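Local coordinates for diaminopimelate decarboxylase (Psychromonas ingrahamii, PDB 4XG1), which catalyses the decarboxylation of diaminopimelate, probably the meso form, to L-lysine with pyridoxal phosphate as cofactor, the last step of lysine biosynthesis, at the interface of chains A and B. Numbering follows the deposited sequence. Chains: chain A/B, Diaminopimelate decarboxylase.

The interface of chains A and B. Residues chain A 64-66, 89, 403-404; chain B 412-413, 416.
A:Arg404 and B:Glu416 pair as an antiparallel beta bridge, beside A:Leu66 at the N-terminal start of helix 66-74. Acidic and extended beyond CG, B:Glu416 reaches into chain A, where each carboxylate oxygen accepts from two donors. A:Arg89, from helix 84-92, suits it with two parallel donors and grips end-on: NH1 bonds to OE1 at 2.8 Å and NH2 to OE2 at 3.0 Å. Both oxygens lie in the guanidinium plane, but the nitrogens approach on the syn side, tilted out of the carboxylate plane. The A:Leu66 backbone N meets OE1 at 3.0 Å on the anti side, from the opposite face, and the helix start may further stabilise the charge. The A:Arg404 chain, extended from CG to NE, carries its guanidinium across, so that NH1 reaches both the anti side of OE2 (2.9 Å) and the carbonyl O of B:Leu412 (3.0 Å). A:Asn65 lays its amide alongside the carboxylate, 19° from parallel; its ND2 bonds to A:Val403 O from above the carbonyl plane, probably bracing it. Apolar A:Leu66 packs CD1 on CB of B:Trp413 and B:Glu416, while the broad indole sets CE3 against the A:Arg89 stem, its ring steeply turned (77°) to the guanidinium. A glutamine at B:Glu416 would probably lose the charge pairing with both arginines and set an amide N-H against one of theirs. Centred about 27 Å from A:Cys348, this twofold-repeated clasp serves homodimer assembly rather than catalysis directly.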
loop_
_atom_site.group_PDB
_atom_site.type_symbol
_atom_site.label_atom_id
_atom_site.label_comp_id
_atom_site.label_asym_id
_atom_site.label_seq_id
_atom_site.Cartn_x
_atom_site.Cartn_y
_atom_site.Cartn_z
ATOM N N SER A 64 -2.046 -15.292 2.773
ATOM C CA SER A 64 -0.870 -16.171 2.592
ATOM C C SER A 64 -0.235 -16.549 3.907
ATOM O O SER A 64 0.825 -17.117 3.951
ATOM C CB SER A 64 0.166 -15.447 1.706
ATOM O OG SER A 64 -0.482 -14.765 0.657
ATOM N N ASN A 65 -0.914 -16.250 4.992
ATOM C CA ASN A 65 -0.394 -16.559 6.280
ATOM C C ASN A 65 -0.117 -18.053 6.434
ATOM O O ASN A 65 -0.903 -18.895 6.001
ATOM C CB ASN A 65 -1.404 -16.167 7.340
ATOM C CG ASN A 65 -0.907 -16.508 8.730
ATOM O OD1 ASN A 65 -1.157 -17.601 9.246
ATOM N ND2 ASN A 65 -0.176 -15.593 9.324
ATOM N N LEU A 66 0.989 -18.372 7.087
ATOM C CA LEU A 66 1.445 -19.767 7.184
ATOM C C LEU A 66 0.463 -20.719 7.870
ATOM O O LEU A 66 0.264 -21.832 7.411
ATOM C CB LEU A 66 2.782 -19.856 7.912
ATOM C CG LEU A 66 3.990 -19.182 7.265
ATOM C CD1 LEU A 66 5.234 -19.550 8.057
ATOM C CD2 LEU A 66 4.162 -19.595 5.826
ATOM N N ARG A 89 6.196 -20.002 0.694
ATOM C CA ARG A 89 5.241 -19.963 1.782
ATOM C C ARG A 89 4.547 -21.295 1.853
ATOM O O ARG A 89 4.371 -21.845 2.935
ATOM C CB ARG A 89 4.197 -18.833 1.578
ATOM C CG ARG A 89 4.651 -17.475 2.070
ATOM C CD ARG A 89 3.578 -16.408 1.845
ATOM N NE ARG A 89 3.857 -15.161 2.564
ATOM C CZ ARG A 89 3.690 -15.008 3.877
ATOM N NH1 ARG A 89 3.245 -15.996 4.656
ATOM N NH2 ARG A 89 3.978 -13.863 4.443
ATOM N N VAL A 403 -0.824 -16.077 14.976
ATOM C CA VAL A 403 -0.273 -16.642 13.767
ATOM C C VAL A 403 0.573 -15.618 12.978
ATOM O O VAL A 403 1.283 -15.966 12.017
ATOM C CB VAL A 403 -1.353 -17.276 12.861
ATOM C CG1 VAL A 403 -1.890 -18.511 13.530
ATOM C CG2 VAL A 403 -2.460 -16.291 12.520
ATOM N N ARG A 404 0.497 -14.356 13.371
ATOM C CA ARG A 404 1.512 -13.393 12.955
ATOM C C ARG A 404 1.684 -12.326 13.982
ATOM O O ARG A 404 0.757 -11.573 14.262
ATOM C CB ARG A 404 1.196 -12.784 11.584
ATOM C CG ARG A 404 2.208 -11.723 11.199
ATOM C CD ARG A 404 2.335 -11.491 9.710
ATOM N NE ARG A 404 3.285 -10.407 9.506
ATOM C CZ ARG A 404 4.307 -10.428 8.659
ATOM N NH1 ARG A 404 4.592 -11.470 7.881
ATOM N NH2 ARG A 404 5.098 -9.386 8.610
ATOM N N LEU B 412 9.674 -12.594 4.404
ATOM C CA LEU B 412 8.255 -12.384 4.124
ATOM C C LEU B 412 7.365 -12.887 5.259
ATOM O O LEU B 412 6.405 -12.244 5.600
ATOM C CB LEU B 412 7.845 -13.040 2.823
ATOM C CG LEU B 412 8.394 -12.412 1.527
ATOM C CD1 LEU B 412 8.157 -13.345 0.369
ATOM C CD2 LEU B 412 7.779 -11.086 1.230
ATOM N N TRP B 413 7.720 -14.028 5.844
ATOM C CA TRP B 413 6.891 -14.655 6.851
ATOM C C TRP B 413 7.527 -14.547 8.250
ATOM O O TRP B 413 7.177 -15.290 9.144
ATOM C CB TRP B 413 6.617 -16.108 6.492
ATOM C CG TRP B 413 7.823 -16.882 6.280
ATOM C CD1 TRP B 413 8.656 -17.351 7.237
ATOM C CD2 TRP B 413 8.403 -17.264 5.008
ATOM N NE1 TRP B 413 9.717 -17.997 6.658
ATOM C CE2 TRP B 413 9.591 -17.967 5.290
ATOM C CE3 TRP B 413 8.031 -17.077 3.678
ATOM C CZ2 TRP B 413 10.414 -18.502 4.291
ATOM C CZ3 TRP B 413 8.850 -17.602 2.684
ATOM C CH2 TRP B 413 10.027 -18.313 3.000
ATOM N N GLU B 416 5.616 -15.247 11.674
ATOM C CA GLU B 416 4.458 -16.114 11.429
ATOM C C GLU B 416 4.591 -17.545 12.031
ATOM O O GLU B 416 5.706 -18.038 12.185
ATOM C CB GLU B 416 4.205 -16.228 9.945
ATOM C CG GLU B 416 3.696 -14.930 9.375
ATOM C CD GLU B 416 3.215 -15.012 7.936
ATOM O OE1 GLU B 416 2.926 -16.115 7.432
ATOM O OE2 GLU B 416 3.124 -13.932 7.322
#